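Local coordinates for protein putative phosphosugar isomerase (Clostridium difficile, PDB 3G68) that is a putative phosphosugar isomerase with two SIS domains, probably binding sugar phosphates and related to the isomerising half of glucosamine-6-phosphate synthase, at residues B[136-139]-B[143-146]; B[6-11]-B[317-322]; B[13-18]-B[150-155]. All blocks are in the same frame, centred on the assembly; numbering follows the deposited sequence.

Contact 1 of 3, residues B[136-139]-B[143-146]; sequences GEEK and KTKG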
ATOM      1  N   GLY B 136     -25.360 -28.043 -28.896  1.00 16.11           N
ATOM      2  CA  GLY B 136     -26.745 -27.766 -28.499  1.00 15.98           C
ATOM      3  C   GLY B 136     -27.602 -27.691 -29.755  1.00 17.09           C
ATOM      4  O   GLY B 136     -27.078 -27.704 -30.880  1.00 16.20           O
ATOM      5  N   GLU B 137     -28.912 -27.586 -29.582  1.00 18.22           N
ATOM      6  CA  GLU B 137     -29.806 -27.519 -30.722  1.00 19.57           C
ATOM      7  C   GLU B 137     -29.663 -26.210 -31.503  1.00 17.00           C
ATOM      8  O   GLU B 137     -29.411 -25.148 -30.934  1.00 14.72           O
ATOM      9  CB  GLU B 137     -31.270 -27.794 -30.349  1.00 20.43           C
ATOM     10  CG  GLU B 137     -32.070 -26.758 -29.573  1.00 25.53           C
ATOM     11  CD  GLU B 137     -33.568 -27.197 -29.416  1.00 26.25           C
ATOM     12  OE1 GLU B 137     -34.222 -27.484 -30.444  1.00 38.92           O
ATOM     13  OE2 GLU B 137     -34.080 -27.256 -28.273  1.00 38.28           O
ATOM     14  N   GLU B 138     -29.833 -26.324 -32.815  1.00 16.09           N
ATOM     15  CA  GLU B 138     -29.756 -25.198 -33.719  1.00 15.15           C
ATOM     16  C   GLU B 138     -30.939 -25.265 -34.696  1.00 16.00           C
ATOM     17  O   GLU B 138     -30.834 -25.845 -35.774  1.00 15.04           O
ATOM     18  CB  GLU B 138     -28.403 -25.183 -34.403  1.00 14.44           C
ATOM     19  CG  GLU B 138     -28.128 -23.827 -35.085  1.00 14.34           C
ATOM     20  CD  GLU B 138     -26.728 -23.679 -35.648  1.00 12.67           C
ATOM     21  OE1 GLU B 138     -25.902 -24.617 -35.545  1.00 13.97           O
ATOM     22  OE2 GLU B 138     -26.454 -22.584 -36.190  1.00 12.88           O
ATOM     23  N   LYS B 139     -32.036 -24.645 -34.271  0.50 16.50           N
ATOM     24  CA  LYS B 139     -33.275 -24.580 -35.027  0.50 17.50           C
ATOM     25  C   LYS B 139     -33.200 -23.427 -36.022  0.50 17.61           C
ATOM     26  O   LYS B 139     -33.935 -22.441 -35.910  0.50 18.46           O
ATOM     27  CB  LYS B 139     -34.473 -24.409 -34.085  0.50 17.20           C
ATOM     28  CG  LYS B 139     -34.663 -25.562 -33.107  0.50 17.46           C
ATOM     29  N   LYS B 143     -27.291 -22.970 -40.604  1.00 14.49           N
ATOM     30  CA  LYS B 143     -26.395 -23.340 -39.477  1.00 14.26           C
ATOM     31  C   LYS B 143     -25.101 -22.548 -39.490  1.00 13.12           C
ATOM     32  O   LYS B 143     -24.467 -22.405 -40.559  1.00 11.68           O
ATOM     33  CB  LYS B 143     -26.020 -24.831 -39.511  1.00 14.99           C
ATOM     34  CG  LYS B 143     -27.195 -25.830 -39.585  1.00 18.75           C
ATOM     35  CD  LYS B 143     -27.921 -25.931 -38.271  1.00 21.65           C
ATOM     36  CE  LYS B 143     -28.839 -27.146 -38.227  1.00 21.38           C
ATOM     37  NZ  LYS B 143     -30.077 -27.000 -38.979  1.00 19.08           N
ATOM     38  N   THR B 144     -24.701 -22.078 -38.301  1.00 10.24           N
ATOM     39  CA  THR B 144     -23.462 -21.306 -38.094  1.00 10.77           C
ATOM     40  C   THR B 144     -22.681 -21.948 -36.970  1.00 10.22           C
ATOM     41  O   THR B 144     -21.600 -22.492 -37.179  1.00 11.09           O
ATOM     42  CB  THR B 144     -23.791 -19.818 -37.817  1.00 12.22           C
ATOM     43  OG1 THR B 144     -24.723 -19.711 -36.751  1.00 13.97           O
ATOM     44  CG2 THR B 144     -24.426 -19.136 -39.092  1.00 10.15           C
ATOM     45  N   LYS B 145     -23.231 -21.881 -35.771  1.00 11.65           N
ATOM     46  CA  LYS B 145     -22.654 -22.535 -34.587  1.00 11.76           C
ATOM     47  C   LYS B 145     -22.184 -23.963 -34.867  1.00 11.01           C
ATOM     48  O   LYS B 145     -21.078 -24.358 -34.514  1.00  9.80           O
ATOM     49  CB  LYS B 145     -23.738 -22.572 -33.482  1.00 11.22           C
ATOM     50  CG  LYS B 145     -23.379 -23.355 -32.248  1.00 11.21           C
ATOM     51  CD  LYS B 145     -24.490 -23.257 -31.196  1.00 13.68           C
ATOM     52  CE  LYS B 145     -25.771 -24.008 -31.588  1.00 12.38           C
ATOM     53  NZ  LYS B 145     -26.675 -24.217 -30.370  1.00 16.27           N
ATOM     54  N   GLY B 146     -23.061 -24.756 -35.467  1.00 11.86           N
ATOM     55  CA  GLY B 146     -22.754 -26.157 -35.774  1.00 11.70           C
ATOM     56  C   GLY B 146     -21.583 -26.368 -36.716  1.00 11.90           C
ATOM     57  O   GLY B 146     -20.825 -27.326 -36.556  1.00 11.44           O
TER
HETATM   58  O   HOH W   1     -27.334 -20.185 -37.163  1.00 10.35           O
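Glu138 places CG trans to its own amide nitrogen (chi1 -165°) and then runs out nearly straight, which carries its carboxylate to the backbone of Thr144 and Gly146, while Lys145 leaves the helix by the same first rotamer and reaches back toward Glu137 after a bend at chi3. The contact is a tight loop that leads from the last strand of the parallel sheet of the alpha/beta SIS fold into helix 145-165, where the amides at the amino end of the helix meet a buried carboxylate. Thr144 N gives OE2 of Glu138 an almost linear bond of 2.8 Å (174° at the hydrogen). Gly146 N holds OE1 of Glu138, also at 2.8 Å, but more bent (145°). Both amides come from the syn side and somewhat out of the carboxylate plane, and this two-handed grip should keep the group from turning about its last bond. Gln91 gives OE1 a second donor. A water donates to Glu138 OE2 at 2.7 Å and accepts from Thr144 OG1, which links the carboxylate to the N-cap residue. The side chain of Lys143 slides past Glu138 in the opposite direction: its CD lies 3.6 Å from Glu138 OE1, and its amine goes on to the carbonyl of Ser140. A citrate, probably from the crystallisation liquor, sits about 4 Å from the Lys143 side chain, consistent with an anion-accepting pocket beside the loop. The amine of Lys145 also meets the carbonyl of Cys135 and forms a salt bridge with Glu10 of helix 4-20. Its bond to the 136-139 segment is 2.9 Å from NZ to Glu137 O, with the amine above the carbonyl plane.

Contact 2 of 3, residues B[6-11]-B[317-322]; sequences DYMLET and PIQLIC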
ATOM      1  N   ASP B   6     -28.179 -15.155 -32.566  1.00 10.31           N
ATOM      2  CA  ASP B   6     -28.188 -15.816 -31.259  1.00 13.13           C
ATOM      3  C   ASP B   6     -27.256 -17.024 -31.271  1.00 13.14           C
ATOM      4  O   ASP B   6     -26.436 -17.170 -30.359  1.00 11.31           O
ATOM      5  CB  ASP B   6     -29.593 -16.256 -30.825  1.00 13.65           C
ATOM      6  CG  ASP B   6     -30.533 -15.081 -30.565  1.00 13.95           C
ATOM      7  OD1 ASP B   6     -30.108 -14.026 -30.066  1.00 14.18           O
ATOM      8  OD2 ASP B   6     -31.722 -15.210 -30.872  1.00 20.87           O
ATOM      9  N   TYR B   7     -27.390 -17.862 -32.301  1.00 12.08           N
ATOM     10  CA  TYR B   7     -26.565 -19.042 -32.436  1.00 11.26           C
ATOM     11  C   TYR B   7     -25.113 -18.695 -32.674  1.00 10.96           C
ATOM     12  O   TYR B   7     -24.257 -19.394 -32.126  1.00 14.02           O
ATOM     13  CB  TYR B   7     -27.096 -20.002 -33.498  1.00 11.60           C
ATOM     14  CG  TYR B   7     -28.425 -20.635 -33.153  1.00 11.91           C
ATOM     15  CD1 TYR B   7     -28.600 -21.324 -31.946  1.00 11.72           C
ATOM     16  CD2 TYR B   7     -29.489 -20.634 -34.067  1.00 14.20           C
ATOM     17  CE1 TYR B   7     -29.810 -21.938 -31.637  1.00 13.97           C
ATOM     18  CE2 TYR B   7     -30.707 -21.265 -33.762  1.00 11.23           C
ATOM     19  CZ  TYR B   7     -30.856 -21.895 -32.546  1.00 16.67           C
ATOM     20  OH  TYR B   7     -32.027 -22.519 -32.238  1.00 14.13           O
HETATM   21  N   MSE B   8     -24.825 -17.654 -33.476  1.00 11.27           N
HETATM   22  CA  MSE B   8     -23.416 -17.191 -33.663  1.00 11.51           C
HETATM   23  C   MSE B   8     -22.813 -16.744 -32.315  1.00 12.07           C
HETATM   24  O   MSE B   8     -21.762 -17.217 -31.913  1.00 11.83           O
HETATM   25  CB  MSE B   8     -23.315 -16.051 -34.677  1.00 11.69           C
HETATM   26  CG  MSE B   8     -23.551 -16.497 -36.087  1.00  7.05           C
HETATM   27 SE   MSE B   8     -23.591 -14.980 -37.271  0.75 14.22          SE
HETATM   28  CE  MSE B   8     -21.514 -14.670 -37.110  1.00  8.51           C
ATOM     29  N   LEU B   9     -23.526 -15.876 -31.602  1.00 12.46           N
ATOM     30  CA  LEU B   9     -23.067 -15.375 -30.302  1.00 13.05           C
ATOM     31  C   LEU B   9     -22.859 -16.477 -29.231  1.00 14.35           C
ATOM     32  O   LEU B   9     -21.977 -16.317 -28.367  1.00 12.86           O
ATOM     33  CB  LEU B   9     -23.979 -14.248 -29.800  1.00 12.76           C
ATOM     34  CG  LEU B   9     -23.906 -12.981 -30.656  1.00 14.81           C
ATOM     35  CD1 LEU B   9     -24.929 -11.946 -30.193  1.00 10.04           C
ATOM     36  CD2 LEU B   9     -22.531 -12.361 -30.659  1.00 10.22           C
ATOM     37  N   GLU B  10     -23.619 -17.583 -29.320  1.00 12.58           N
ATOM     38  CA  GLU B  10     -23.467 -18.756 -28.424  1.00 12.97           C
ATOM     39  C   GLU B  10     -22.198 -19.580 -28.718  1.00 12.22           C
ATOM     40  O   GLU B  10     -21.728 -20.367 -27.878  1.00 13.02           O
ATOM     41  CB  GLU B  10     -24.657 -19.707 -28.668  1.00 12.21           C
ATOM     42  CG  GLU B  10     -24.854 -20.758 -27.635  1.00 20.01           C
ATOM     43  CD  GLU B  10     -25.952 -21.748 -27.972  1.00 13.82           C
ATOM     44  OE1 GLU B  10     -26.093 -22.698 -27.183  1.00 17.99           O
ATOM     45  OE2 GLU B  10     -26.663 -21.621 -28.983  1.00 12.03           O
ATOM     46  N   THR B  11     -21.680 -19.444 -29.939  1.00 11.35           N
ATOM     47  CA  THR B  11     -20.603 -20.282 -30.442  1.00  9.36           C
ATOM     48  C   THR B  11     -19.322 -20.330 -29.561  1.00  9.56           C
ATOM     49  O   THR B  11     -18.902 -21.427 -29.200  1.00  9.78           O
ATOM     50  CB  THR B  11     -20.350 -20.033 -31.962  1.00 10.13           C
ATOM     51  OG1 THR B  11     -21.594 -20.228 -32.659  1.00 10.99           O
ATOM     52  CG2 THR B  11     -19.333 -21.030 -32.504  1.00 11.99           C
ATOM     53  N   PRO B 317     -18.263 -12.204 -40.539  1.00  7.16           N
ATOM     54  CA  PRO B 317     -18.978 -11.122 -41.247  1.00  8.25           C
ATOM     55  C   PRO B 317     -19.990 -11.564 -42.280  1.00  8.85           C
ATOM     56  O   PRO B 317     -21.048 -10.954 -42.401  1.00 10.28           O
ATOM     57  CB  PRO B 317     -17.852 -10.310 -41.897  1.00  8.27           C
ATOM     58  CG  PRO B 317     -16.625 -11.089 -41.675  1.00  7.79           C
ATOM     59  CD  PRO B 317     -16.811 -11.945 -40.529  1.00  7.57           C
ATOM     60  N   ILE B 318     -19.671 -12.632 -43.011  1.00  7.48           N
ATOM     61  CA  ILE B 318     -20.535 -13.115 -44.063  1.00  7.02           C
ATOM     62  C   ILE B 318     -21.748 -13.796 -43.424  1.00  7.20           C
ATOM     63  O   ILE B 318     -22.866 -13.563 -43.860  1.00  7.80           O
ATOM     64  CB  ILE B 318     -19.825 -14.098 -45.049  1.00  7.64           C
ATOM     65  CG1 ILE B 318     -18.605 -13.440 -45.695  1.00 10.92           C
ATOM     66  CG2 ILE B 318     -20.805 -14.503 -46.140  1.00  8.65           C
ATOM     67  CD1 ILE B 318     -18.948 -12.228 -46.465  1.00 11.61           C
ATOM     68  N   GLN B 319     -21.536 -14.624 -42.404  1.00  8.04           N
ATOM     69  CA  GLN B 319     -22.669 -15.205 -41.671  1.00  8.33           C
ATOM     70  C   GLN B 319     -23.532 -14.148 -41.054  1.00  7.23           C
ATOM     71  O   GLN B 319     -24.753 -14.319 -40.992  1.00  9.76           O
ATOM     72  CB  GLN B 319     -22.179 -16.159 -40.583  1.00  9.66           C
ATOM     73  CG  GLN B 319     -21.539 -17.412 -41.124  1.00  9.75           C
ATOM     74  CD  GLN B 319     -20.646 -18.065 -40.112  1.00 13.19           C
ATOM     75  OE1 GLN B 319     -20.016 -17.385 -39.283  1.00 12.38           O
ATOM     76  NE2 GLN B 319     -20.574 -19.400 -40.157  1.00 10.03           N
ATOM     77  N   LEU B 320     -22.947 -13.044 -40.577  1.00  7.80           N
ATOM     78  CA  LEU B 320     -23.759 -11.971 -40.006  1.00  7.31           C
ATOM     79  C   LEU B 320     -24.619 -11.312 -41.066  1.00  7.71           C
ATOM     80  O   LEU B 320     -25.771 -10.916 -40.784  1.00  8.23           O
ATOM     81  CB  LEU B 320     -22.957 -10.962 -39.174  1.00  5.95           C
ATOM     82  CG  LEU B 320     -23.778  -9.940 -38.410  1.00  8.57           C
ATOM     83  CD1 LEU B 320     -24.838 -10.611 -37.478  1.00  7.81           C
ATOM     84  CD2 LEU B 320     -22.844  -9.073 -37.586  1.00  8.90           C
ATOM     85  N   ILE B 321     -24.079 -11.182 -42.287  1.00  8.41           N
ATOM     86  CA  ILE B 321     -24.858 -10.687 -43.414  1.00  7.18           C
ATOM     87  C   ILE B 321     -26.069 -11.589 -43.618  1.00  8.70           C
ATOM     88  O   ILE B 321     -27.159 -11.081 -43.820  1.00  8.52           O
ATOM     89  CB  ILE B 321     -24.058 -10.589 -44.726  1.00  7.39           C
ATOM     90  CG1 ILE B 321     -23.114  -9.394 -44.684  1.00  7.89           C
ATOM     91  CG2 ILE B 321     -25.018 -10.415 -45.935  1.00  7.00           C
ATOM     92  CD1 ILE B 321     -22.078  -9.340 -45.854  1.00  7.66           C
ATOM     93  N   CYS B 322     -25.868 -12.909 -43.511  1.00  7.61           N
ATOM     94  CA  CYS B 322     -26.966 -13.874 -43.665  1.00  8.68           C
ATOM     95  C   CYS B 322     -28.068 -13.687 -42.636  1.00 10.98           C
ATOM     96  O   CYS B 322     -29.240 -13.913 -42.932  1.00 14.66           O
ATOM     97  CB  CYS B 322     -26.461 -15.319 -43.651  1.00  9.06           C
ATOM     98  SG  CYS B 322     -25.307 -15.728 -44.992  1.00 10.31           S
TER
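Met8 and Leu320 mark the nearest backbone approach of two helical segments, 8.2 Å from CA to CA, and a single long side chain bridges the gap. Met8, present as selenomethionine, points toward residues 317-322 and extends as far as its selenium, where SE rests 3.8 Å from Gln319 CB and 3.9 Å from Leu320 N. A bend at the last torsion (chi3 72°) then turns the methyl back against Gln319, where CE comes 3.8 Å from Gln319 OE1. The two side chains cross at a slant, and the contact is wholly van der Waals. The amide oxygen of Gln319 finds its polar partner in the hydroxyl of Tyr148. Leu320 adds a looser apolar touch, with CE of Met8 lying 4.5 Å from Leu320 CB. The contact thus joins the N-terminal helix 4-20 to helix 316-324, which follows the second five-stranded parallel sheet of this double-SIS protein. Helix 187-200 covers Leu320 through Tyr191 and Ile198, helix 220-234 receives Ile318 and Ile321 on Leu230, and helix 145-165 supplies Tyr148, which also touches Thr11.

Contact 3 of 3, residues B[13-18]-B[150-155]; sequences VRMREI and TKLNLM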
ATOM      1  N   VAL B  13     -18.945 -19.981 -26.310  1.00  9.78           N
ATOM      2  CA  VAL B  13     -19.226 -20.727 -25.045  1.00 11.59           C
ATOM      3  C   VAL B  13     -19.251 -22.248 -25.324  1.00 10.30           C
ATOM      4  O   VAL B  13     -18.627 -23.045 -24.633  1.00 11.82           O
ATOM      5  CB  VAL B  13     -20.562 -20.238 -24.371  1.00 11.83           C
ATOM      6  CG1 VAL B  13     -20.905 -21.057 -23.130  1.00 14.01           C
ATOM      7  CG2 VAL B  13     -20.468 -18.771 -24.024  1.00 20.29           C
ATOM      8  N   ARG B  14     -19.920 -22.634 -26.393  1.00 10.39           N
ATOM      9  CA  ARG B  14     -20.011 -24.049 -26.787  0.50 10.74           C
ATOM     10  C   ARG B  14     -18.658 -24.606 -27.174  1.00 11.49           C
ATOM     11  O   ARG B  14     -18.323 -25.737 -26.804  1.00 12.31           O
ATOM     12  CB  ARG B  14     -21.027 -24.277 -27.923  0.50 10.97           C
ATOM     13  CG  ARG B  14     -22.499 -24.181 -27.507  0.50  9.13           C
ATOM     14  CD  ARG B  14     -22.882 -25.196 -26.433  0.50  9.08           C
ATOM     15  NE  ARG B  14     -24.308 -25.140 -26.129  0.50 11.08           N
ATOM     16  CZ  ARG B  14     -24.940 -25.908 -25.240  0.50 10.54           C
ATOM     17  NH1 ARG B  14     -24.287 -26.820 -24.520  0.50 13.11           N
ATOM     18  NH2 ARG B  14     -26.247 -25.747 -25.062  0.50  6.77           N
HETATM   19  N   MSE B  15     -17.849 -23.818 -27.889  1.00  9.65           N
HETATM   20  CA  MSE B  15     -16.524 -24.277 -28.336  0.50  9.60           C
HETATM   21  C   MSE B  15     -15.607 -24.578 -27.144  1.00  9.00           C
HETATM   22  O   MSE B  15     -14.926 -25.613 -27.113  1.00 10.40           O
HETATM   23  CB  MSE B  15     -15.892 -23.270 -29.294  0.50  9.53           C
HETATM   24  CG  MSE B  15     -16.615 -23.177 -30.642  0.50  9.37           C
HETATM   25 SE   MSE B  15     -15.657 -22.043 -31.914  0.38 12.38          SE
HETATM   26  CE  MSE B  15     -14.029 -23.221 -32.102  0.50  9.42           C
ATOM     27  N   ARG B  16     -15.634 -23.704 -26.164  1.00  9.25           N
ATOM     28  CA  ARG B  16     -14.846 -23.883 -24.934  1.00  9.04           C
ATOM     29  C   ARG B  16     -15.278 -25.130 -24.155  1.00 10.95           C
ATOM     30  O   ARG B  16     -14.420 -25.819 -23.589  1.00 12.17           O
ATOM     31  CB  ARG B  16     -14.950 -22.672 -24.049  1.00 10.32           C
ATOM     32  CG  ARG B  16     -14.240 -21.496 -24.621  1.00 11.05           C
ATOM     33  CD  ARG B  16     -14.628 -20.290 -23.901  1.00 13.52           C
ATOM     34  NE  ARG B  16     -14.046 -19.152 -24.566  1.00 17.37           N
ATOM     35  CZ  ARG B  16     -14.572 -17.941 -24.586  1.00 18.30           C
ATOM     36  NH1 ARG B  16     -15.724 -17.692 -23.979  1.00 16.06           N
ATOM     37  NH2 ARG B  16     -13.935 -16.990 -25.235  1.00 16.45           N
ATOM     38  N   GLU B  17     -16.582 -25.426 -24.141  1.00 10.44           N
ATOM     39  CA  GLU B  17     -17.109 -26.637 -23.506  1.00 12.33           C
ATOM     40  C   GLU B  17     -16.632 -27.917 -24.190  1.00 13.25           C
ATOM     41  O   GLU B  17     -16.278 -28.928 -23.531  1.00 11.48           O
ATOM     42  CB  GLU B  17     -18.627 -26.654 -23.491  1.00 13.13           C
ATOM     43  CG  GLU B  17     -19.218 -25.612 -22.561  1.00 12.69           C
ATOM     44  CD  GLU B  17     -20.723 -25.498 -22.683  1.00 13.90           C
ATOM     45  OE1 GLU B  17     -21.291 -26.136 -23.598  1.00 14.78           O
ATOM     46  OE2 GLU B  17     -21.314 -24.730 -21.884  1.00 17.42           O
ATOM     47  N   ILE B  18     -16.619 -27.861 -25.512  1.00 12.46           N
ATOM     48  CA  ILE B  18     -16.154 -28.951 -26.333  1.00 11.78           C
ATOM     49  C   ILE B  18     -14.676 -29.234 -26.090  1.00 11.51           C
ATOM     50  O   ILE B  18     -14.285 -30.375 -25.951  1.00 12.65           O
ATOM     51  CB  ILE B  18     -16.470 -28.702 -27.819  1.00 10.23           C
ATOM     52  CG1 ILE B  18     -17.995 -28.799 -28.016  1.00  9.74           C
ATOM     53  CG2 ILE B  18     -15.733 -29.735 -28.704  1.00 10.63           C
ATOM     54  CD1 ILE B  18     -18.455 -28.379 -29.411  1.00  9.54           C
ATOM     55  N   THR B 150     -18.242 -28.228 -35.456  1.00 10.71           N
ATOM     56  CA  THR B 150     -17.891 -29.473 -36.181  1.00 11.58           C
ATOM     57  C   THR B 150     -16.419 -29.385 -36.654  1.00 12.63           C
ATOM     58  O   THR B 150     -15.632 -30.340 -36.507  1.00 13.82           O
ATOM     59  CB  THR B 150     -18.888 -29.745 -37.352  1.00 13.84           C
ATOM     60  OG1 THR B 150     -20.211 -29.954 -36.800  1.00  9.81           O
ATOM     61  CG2 THR B 150     -18.468 -30.957 -38.202  1.00  9.07           C
ATOM     62  N   LYS B 151     -16.022 -28.231 -37.199  1.00 10.46           N
ATOM     63  CA  LYS B 151     -14.618 -28.012 -37.539  1.00 10.62           C
ATOM     64  C   LYS B 151     -13.720 -28.199 -36.295  1.00 10.47           C
ATOM     65  O   LYS B 151     -12.700 -28.863 -36.368  1.00  9.50           O
ATOM     66  CB  LYS B 151     -14.387 -26.629 -38.108  1.00  9.85           C
ATOM     67  CG  LYS B 151     -15.031 -26.395 -39.473  1.00 10.84           C
ATOM     68  CD  LYS B 151     -14.563 -25.055 -40.048  1.00 10.11           C
ATOM     69  CE  LYS B 151     -15.150 -23.823 -39.300  1.00  7.90           C
ATOM     70  NZ  LYS B 151     -14.799 -22.558 -39.970  1.00  8.79           N
ATOM     71  N   LEU B 152     -14.115 -27.614 -35.163  1.00 11.30           N
ATOM     72  CA  LEU B 152     -13.352 -27.767 -33.922  1.00 10.83           C
ATOM     73  C   LEU B 152     -13.249 -29.238 -33.538  1.00 11.32           C
ATOM     74  O   LEU B 152     -12.174 -29.720 -33.212  1.00 13.32           O
ATOM     75  CB  LEU B 152     -14.008 -27.006 -32.767  1.00 10.51           C
ATOM     76  CG  LEU B 152     -13.351 -27.069 -31.386  1.00 11.12           C
ATOM     77  CD1 LEU B 152     -11.878 -26.651 -31.396  1.00  8.39           C
ATOM     78  CD2 LEU B 152     -14.131 -26.136 -30.445  1.00  9.60           C
ATOM     79  N   ASN B 153     -14.368 -29.941 -33.593  1.00 12.00           N
ATOM     80  CA  ASN B 153     -14.435 -31.376 -33.230  1.00 13.06           C
ATOM     81  C   ASN B 153     -13.478 -32.236 -34.060  1.00 13.31           C
ATOM     82  O   ASN B 153     -12.800 -33.131 -33.531  1.00 12.15           O
ATOM     83  CB  ASN B 153     -15.881 -31.904 -33.362  1.00 14.37           C
ATOM     84  CG  ASN B 153     -16.336 -32.673 -32.133  1.00 15.71           C
ATOM     85  OD1 ASN B 153     -16.143 -32.213 -31.000  1.00 19.06           O
ATOM     86  ND2 ASN B 153     -16.957 -33.828 -32.339  1.00 17.66           N
ATOM     87  N   LEU B 154     -13.417 -31.941 -35.358  1.00 12.30           N
ATOM     88  CA  LEU B 154     -12.472 -32.568 -36.286  1.00 13.29           C
ATOM     89  C   LEU B 154     -11.004 -32.248 -35.937  1.00 13.47           C
ATOM     90  O   LEU B 154     -10.140 -33.113 -36.035  1.00 14.99           O
ATOM     91  CB  LEU B 154     -12.752 -32.147 -37.717  1.00 10.53           C
ATOM     92  CG  LEU B 154     -13.989 -32.769 -38.373  1.00 13.54           C
ATOM     93  CD1 LEU B 154     -14.405 -31.959 -39.595  1.00  9.24           C
ATOM     94  CD2 LEU B 154     -13.699 -34.225 -38.736  1.00 13.21           C
HETATM   95  N   MSE B 155     -10.724 -31.005 -35.563  1.00 12.63           N
HETATM   96  CA  MSE B 155      -9.391 -30.640 -35.173  1.00 13.92           C
HETATM   97  C   MSE B 155      -8.994 -31.367 -33.879  1.00 12.37           C
HETATM   98  O   MSE B 155      -7.867 -31.809 -33.767  1.00 13.93           O
HETATM   99  CB  MSE B 155      -9.254 -29.125 -34.991  1.00 13.92           C
HETATM  100  CG  MSE B 155      -9.305 -28.369 -36.298  1.00 14.72           C
HETATM  101 SE   MSE B 155      -9.069 -26.482 -35.940  0.75 20.63          SE
HETATM  102  CE  MSE B 155      -8.713 -25.825 -37.730  1.00 11.21           C
TER
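Leu152 points from helix 150-155 into the side of helix 13-18, and its atoms meet Met15 one after another. Met15, a selenomethionine, was modelled in two conformations and is described in one of them, so every approach to its CE is provisional. In that conformer Leu152 CB lies 3.8 Å from Met15 CE, and CG, set trans to the backbone nitrogen (chi1 179°), stays beside the same methyl. At the branch the two methyls part: CD1 only brushes Met15 CE, whereas CD2 pushes in against the root of Met15, 3.6 Å from Met15 CB and 3.5 Å from Met15 O. The separation of 3.4 Å between Leu152 CD2 and Met15 CE is shorter than usual for two carbons and shares that doubt. Met15 bends at its last torsion, which folds CE over Leu152. The helices run in nearly the same direction, crossing at -19° with segment axes 10.3 Å apart. This packing lays the N-terminal helix 4-20 against helix 145-165, the helix that follows the last strand of the first SIS sheet, a five-stranded parallel sheet of strand order 2-1-3-4-5, with flavodoxin-like topology. Helix 43-59 meets other residues of the same helix, among them Thr150, Lys151 and Met155. Helix 170-184 closes over the Met15 and Leu152 pair, touching the first through Ile184 and the second through Ile180. One turn further along, Ile18 points toward the partner helix and offers its CG2 branch to both neighbours. That methyl is 4.3 Å from Leu152 CD2. Asn153 crosses the Ile18 side chain at about a right angle; its unusual first torsion (-131°), well off a staggered value, brings OD1 to within 3.4 Å of Ile18 CG2.

Overall arrangement
From the N terminus, helix 4-20 supplies the first partner of two contacts in succession, residues 6-11 to contact 2 and residues 13-18 to contact 3. The chain then passes through the first parallel sheet to the short loop closed by contact 1, with three residues between its segments, and continues along helix 145-165, where 150-155 closes contact 3. Contact 2 is completed far later, at 317-322, beyond the second sheet. The three loops therefore lie one within another, contact 1 innermost and contact 2 outermost. Glu10 with Lys145, and Tyr7 with Lys139, join contacts 1 and 2 directly. Helix 4-20 meets helix 145-165 of the first half in contact 3 and helix 316-324 in contact 2.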